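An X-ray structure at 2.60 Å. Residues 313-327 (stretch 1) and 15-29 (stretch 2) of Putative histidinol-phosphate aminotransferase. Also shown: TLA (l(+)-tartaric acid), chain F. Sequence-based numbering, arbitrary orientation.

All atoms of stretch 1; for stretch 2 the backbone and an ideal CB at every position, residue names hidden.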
# COMPACT_ATOMS: atom_id res chain seq x y z
N ILE A 313 -13.05 29.01 -3.74
CA ILE A 313 -11.67 28.56 -3.64
C ILE A 313 -11.44 28.08 -2.21
O ILE A 313 -12.00 28.63 -1.27
CB ILE A 313 -10.58 29.59 -4.09
CG1 ILE A 313 -10.75 30.96 -3.38
CG2 ILE A 313 -10.56 29.73 -5.62
CD1 ILE A 313 -9.60 31.92 -3.53
N ARG A 314 -10.65 27.02 -2.06
CA ARG A 314 -10.28 26.47 -0.76
C ARG A 314 -8.83 26.84 -0.54
O ARG A 314 -7.94 26.38 -1.26
CB ARG A 314 -10.52 24.94 -0.70
CG ARG A 314 -10.41 24.37 0.72
CD ARG A 314 -10.21 22.87 0.73
NE ARG A 314 -8.90 22.53 0.18
CZ ARG A 314 -8.59 21.37 -0.37
NH1 ARG A 314 -9.50 20.41 -0.45
NH2 ARG A 314 -7.38 21.16 -0.86
N ILE A 315 -8.60 27.74 0.41
CA ILE A 315 -7.27 28.24 0.76
C ILE A 315 -6.76 27.50 1.99
O ILE A 315 -7.38 27.59 3.05
CB ILE A 315 -7.29 29.78 0.99
CG1 ILE A 315 -7.91 30.54 -0.21
CG2 ILE A 315 -5.89 30.28 1.34
CD1 ILE A 315 -8.13 32.02 0.00
N SER A 316 -5.63 26.79 1.88
CA SER A 316 -5.06 26.11 3.05
C SER A 316 -4.36 27.14 3.96
O SER A 316 -4.03 28.25 3.52
CB SER A 316 -4.09 25.02 2.63
OG SER A 316 -4.76 24.05 1.85
N ILE A 317 -4.19 26.79 5.24
CA ILE A 317 -3.50 27.64 6.21
C ILE A 317 -2.09 27.07 6.38
O ILE A 317 -1.94 25.94 6.89
CB ILE A 317 -4.30 27.75 7.54
CG1 ILE A 317 -5.76 28.24 7.33
CG2 ILE A 317 -3.56 28.57 8.58
CD1 ILE A 317 -5.96 29.57 6.60
N GLY A 318 -1.09 27.81 5.89
CA GLY A 318 0.31 27.40 5.96
C GLY A 318 1.05 28.09 7.09
O GLY A 318 0.44 28.46 8.09
N ARG A 319 2.37 28.27 6.94
CA ARG A 319 3.13 29.02 7.95
C ARG A 319 2.79 30.54 7.84
O ARG A 319 2.20 30.98 6.85
CB ARG A 319 4.64 28.78 7.80
CG ARG A 319 5.14 27.51 8.47
CD ARG A 319 6.55 27.15 8.00
NE ARG A 319 6.53 26.63 6.63
CZ ARG A 319 6.90 27.30 5.55
NH1 ARG A 319 7.37 28.54 5.66
NH2 ARG A 319 6.83 26.74 4.35
N GLU A 320 3.15 31.31 8.85
CA GLU A 320 2.87 32.74 8.94
C GLU A 320 3.33 33.50 7.66
O GLU A 320 2.54 34.27 7.11
CB GLU A 320 3.55 33.33 10.18
CG GLU A 320 3.15 34.78 10.44
CD GLU A 320 3.98 35.56 11.45
OE1 GLU A 320 4.51 34.94 12.40
OE2 GLU A 320 4.05 36.80 11.30
N GLU A 321 4.56 33.26 7.18
CA GLU A 321 5.13 33.93 6.00
C GLU A 321 4.34 33.57 4.71
O GLU A 321 4.20 34.45 3.85
CB GLU A 321 6.64 33.61 5.81
CG GLU A 321 7.05 32.14 5.79
CD GLU A 321 7.48 31.46 7.09
OE1 GLU A 321 6.73 31.52 8.10
OE2 GLU A 321 8.52 30.76 7.06
N ASP A 322 3.80 32.33 4.61
CA ASP A 322 2.97 31.85 3.48
C ASP A 322 1.62 32.58 3.43
O ASP A 322 1.21 33.10 2.39
CB ASP A 322 2.73 30.34 3.59
CG ASP A 322 3.98 29.50 3.50
OD1 ASP A 322 4.99 29.98 2.93
OD2 ASP A 322 3.94 28.32 3.99
N ASN A 323 0.95 32.65 4.59
CA ASN A 323 -0.32 33.32 4.80
C ASN A 323 -0.16 34.83 4.55
O ASN A 323 -1.09 35.44 4.01
CB ASN A 323 -0.85 33.04 6.20
CG ASN A 323 -1.05 31.56 6.49
OD1 ASN A 323 -1.15 30.73 5.59
ND2 ASN A 323 -1.09 31.22 7.76
N ASP A 324 1.03 35.40 4.89
CA ASP A 324 1.40 36.80 4.62
C ASP A 324 1.34 37.08 3.10
O ASP A 324 0.71 38.06 2.68
CB ASP A 324 2.82 37.14 5.17
CG ASP A 324 2.98 37.50 6.66
OD1 ASP A 324 1.94 37.74 7.33
OD2 ASP A 324 4.15 37.62 7.12
N ARG A 325 1.97 36.18 2.30
CA ARG A 325 2.04 36.24 0.83
C ARG A 325 0.64 36.21 0.21
O ARG A 325 0.34 37.06 -0.64
CB ARG A 325 2.90 35.08 0.29
CG ARG A 325 4.41 35.25 0.54
CD ARG A 325 5.24 35.11 -0.73
NE ARG A 325 4.68 35.92 -1.81
CZ ARG A 325 4.39 35.47 -3.03
NH1 ARG A 325 4.69 34.22 -3.38
NH2 ARG A 325 3.85 36.28 -3.93
N LEU A 326 -0.22 35.27 0.68
CA LEU A 326 -1.60 35.12 0.22
C LEU A 326 -2.41 36.37 0.50
O LEU A 326 -3.10 36.87 -0.41
CB LEU A 326 -2.31 33.92 0.85
CG LEU A 326 -3.79 33.87 0.49
CD1 LEU A 326 -4.07 32.83 -0.56
CD2 LEU A 326 -4.70 33.87 1.71
N LEU A 327 -2.37 36.86 1.75
CA LEU A 327 -3.15 38.03 2.15
C LEU A 327 -2.73 39.28 1.36
O LEU A 327 -3.60 40.05 0.96
CB LEU A 327 -3.04 38.28 3.67
CG LEU A 327 -3.72 37.24 4.59
CD1 LEU A 327 -3.38 37.50 6.03
CD2 LEU A 327 -5.23 37.21 4.41
N UNK A 15 13.50 37.95 -1.37
CA UNK A 15 13.13 37.03 -2.45
C UNK A 15 11.87 36.20 -2.08
O UNK A 15 11.96 35.21 -1.35
CB UNK A 15 14.30 36.10 -2.76
N UNK A 16 10.70 36.63 -2.63
CA UNK A 16 9.38 36.01 -2.45
C UNK A 16 9.21 34.80 -3.38
O UNK A 16 8.85 34.94 -4.56
CB UNK A 16 8.27 37.03 -2.71
N UNK A 17 9.46 33.60 -2.82
CA UNK A 17 9.39 32.32 -3.53
C UNK A 17 7.93 31.83 -3.69
O UNK A 17 6.99 32.50 -3.24
CB UNK A 17 10.22 31.27 -2.78
N UNK A 18 7.76 30.67 -4.36
CA UNK A 18 6.47 30.03 -4.61
C UNK A 18 5.83 29.58 -3.29
O UNK A 18 6.54 29.23 -2.34
CB UNK A 18 6.64 28.84 -5.55
N UNK A 19 4.48 29.62 -3.25
CA UNK A 19 3.66 29.31 -2.08
C UNK A 19 2.52 28.38 -2.51
O UNK A 19 1.75 28.72 -3.42
CB UNK A 19 3.11 30.59 -1.44
N UNK A 20 2.42 27.19 -1.87
CA UNK A 20 1.35 26.21 -2.14
C UNK A 20 0.50 26.06 -0.89
O UNK A 20 0.94 25.58 0.15
CB UNK A 20 1.92 24.86 -2.57
N UNK A 21 -0.74 26.52 -1.02
CA UNK A 21 -1.79 26.45 -0.02
C UNK A 21 -2.99 25.81 -0.69
O UNK A 21 -4.08 26.37 -0.67
CB UNK A 21 -2.13 27.83 0.55
N UNK A 22 -2.76 24.66 -1.36
CA UNK A 22 -3.81 24.00 -2.15
C UNK A 22 -4.12 22.56 -1.73
O UNK A 22 -5.19 22.07 -2.11
CB UNK A 22 -3.40 24.00 -3.63
N UNK A 23 -3.21 21.84 -1.01
CA UNK A 23 -3.45 20.42 -0.71
C UNK A 23 -3.57 20.10 0.78
O UNK A 23 -3.57 18.91 1.13
CB UNK A 23 -2.32 19.58 -1.30
N UNK A 24 -3.75 21.12 1.64
CA UNK A 24 -3.97 20.97 3.09
C UNK A 24 -2.82 20.19 3.75
O UNK A 24 -3.05 19.43 4.70
CB UNK A 24 -5.30 20.26 3.35
N UNK A 25 -1.58 20.39 3.25
CA UNK A 25 -0.42 19.69 3.80
C UNK A 25 0.06 20.38 5.09
O UNK A 25 -0.21 21.57 5.30
CB UNK A 25 0.71 19.64 2.77
N UNK A 26 0.76 19.62 5.95
CA UNK A 26 1.39 20.19 7.16
C UNK A 26 2.59 21.01 6.66
O UNK A 26 3.42 20.43 5.96
CB UNK A 26 1.82 19.11 8.15
N UNK A 27 2.65 22.35 6.89
CA UNK A 27 3.72 23.15 6.27
C UNK A 27 5.04 23.15 7.03
O UNK A 27 6.03 23.68 6.51
CB UNK A 27 3.25 24.60 6.12
N UNK A 28 5.05 22.58 8.25
CA UNK A 28 6.23 22.54 9.12
C UNK A 28 7.28 21.59 8.59
O UNK A 28 6.97 20.66 7.84
CB UNK A 28 5.84 22.13 10.54
N UNK A 29 8.53 21.81 9.02
CA UNK A 29 9.64 20.93 8.69
C UNK A 29 9.46 19.59 9.42
O UNK A 29 8.91 19.58 10.53
CB UNK A 29 10.97 21.58 9.06
O1 TLA F . -7.00 14.18 2.22
C1 TLA F . -7.56 15.03 1.54
C2 TLA F . -7.29 15.24 -0.06
O2 TLA F . -6.69 14.17 -1.08
C3 TLA F . -6.41 16.63 -0.14
O3 TLA F . -4.83 16.60 -0.21
C4 TLA F . -7.23 17.67 -1.08
O4 TLA F . -6.36 18.15 -2.01
O41 TLA F . -8.70 17.95 -0.92

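Position 15 has nothing of stretch 1 within 5.5 Å of its ideal CB, so geometry sets no preference; it is A15. At 16 the CB points toward stretch 1 and sits 3.9 Å from R325 NE. A small or apolar group would suit; A16 lays its methyl over one face of the R325 guanidinium.

Position 17 points sideways, with nothing of stretch 1 within 5.5 Å of its ideal CB, and many side chains would fit. The backbone does the work: R325 NH1 gives a weak hydrogen bond to the carbonyl O of Q17 (2.9 Å, 121°). Position 18 points away and is equally permissive; it is A18.

At 19, phi/psi of -133/123 is extended and the CB points toward the helix, 4.4 Å from R325 NH1 and 4.8 Å from D322 OD1. An acceptor could answer the arginine, while a compact apolar group could pack on its aliphatic part. V19 places CG2 3.8 Å from R325 CD. Position 20 points away, unconstrained; it is C20.

Position 21 faces a cavity between strand and helix, its CB 3.5 Å from S316 O and 4.6 Å from I315 CG2. With L326 and the bare CA of G318 nearby, a branched aliphatic chain is favoured. L21 places CD1 3.8 Å from L326 CB and CD2 3.7 Å from G318 N; a CB on G318 would lie 2.8 Å from L21 CD2, a clash. The backbone adds a nearly linear hydrogen bond, S316 N to L21 O (3.0 Å, 172°).

Positions 22 and 23 point away; small, apolar or aromatic groups would do. A22 O accepts a weak hydrogen bond from R314 NH2 (2.7 Å, 124°); F23 O accepts a hydrogen bond from tartrate O3 (3.0 Å), while R314 NH1 binds tartrate O41 (2.6 Å).

Position 24 has positive phi/psi (57/35), favouring Gly, Asn or Asp. Its CB is 4.1 Å from S316 OG, so a short polar chain could reach the hydroxyl. N24 accepts from S316 OG through OD1 (2.7 Å), and its ND2 lies over one face of the R314 guanidinium.

Positions 25 and 26 lack stretch 1 neighbours around their CB atoms, so polar or apolar chains would serve; they are E25 and N26.

At 27 the CB points toward stretch 1, 3.9 Å from R319 N and 4.1 Å from G318 CA; phi of -84° admits proline or a small apolar residue. P27 sets CG 3.7 Å from G318 C, and its O accepts from R319 NE (3.0 Å, 165°).

Position 28 points away, but a long, flexible chain, polar or acidic, could bend back; E28 OE1 packs 3.8 Å from R319 CG, without a salt bridge. Position 29, sideways and unconstrained, is A29.

Stretch 2 15-29: AAQAVCLAFNENPEA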
# COMPACT_ATOMS: atom_id res chain seq x y z
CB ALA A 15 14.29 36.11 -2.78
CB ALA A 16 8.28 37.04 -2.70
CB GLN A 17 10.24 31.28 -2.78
CG GLN A 17 10.07 31.23 -1.27
CD GLN A 17 11.31 30.64 -0.67
OE1 GLN A 17 11.53 29.43 -0.71
NE2 GLN A 17 12.18 31.51 -0.16
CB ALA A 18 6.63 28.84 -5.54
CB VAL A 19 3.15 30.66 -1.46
CG1 VAL A 19 1.99 30.45 -0.49
CG2 VAL A 19 4.27 31.42 -0.77
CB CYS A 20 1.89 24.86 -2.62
SG CYS A 20 0.60 23.67 -3.15
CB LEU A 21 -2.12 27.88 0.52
CG LEU A 21 -1.00 28.79 1.01
CD1 LEU A 21 -1.49 30.21 1.13
CD2 LEU A 21 -0.43 28.34 2.33
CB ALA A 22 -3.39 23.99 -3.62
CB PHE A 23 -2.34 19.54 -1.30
CG PHE A 23 -2.25 19.70 -2.79
CD1 PHE A 23 -3.23 19.18 -3.62
CD2 PHE A 23 -1.20 20.42 -3.37
CE1 PHE A 23 -3.18 19.38 -5.00
CE2 PHE A 23 -1.14 20.59 -4.75
CZ PHE A 23 -2.13 20.08 -5.55
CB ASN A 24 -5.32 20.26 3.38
CG ASN A 24 -6.53 21.00 2.90
OD1 ASN A 24 -6.57 22.24 2.82
ND2 ASN A 24 -7.58 20.25 2.60
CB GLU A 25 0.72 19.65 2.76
CG GLU A 25 0.42 18.82 1.51
CD GLU A 25 1.22 19.18 0.28
OE1 GLU A 25 1.39 20.39 0.01
OE2 GLU A 25 1.62 18.25 -0.47
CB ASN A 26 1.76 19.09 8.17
CG ASN A 26 2.39 19.59 9.44
OD1 ASN A 26 3.27 20.46 9.44
ND2 ASN A 26 2.03 18.99 10.55
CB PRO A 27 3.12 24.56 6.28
CG PRO A 27 2.28 24.59 7.49
CD PRO A 27 1.70 23.21 7.63
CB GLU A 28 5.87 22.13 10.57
CG GLU A 28 4.70 22.87 11.20
CD GLU A 28 4.71 24.39 11.20
OE1 GLU A 28 5.80 25.01 11.24
OE2 GLU A 28 3.60 24.97 11.17
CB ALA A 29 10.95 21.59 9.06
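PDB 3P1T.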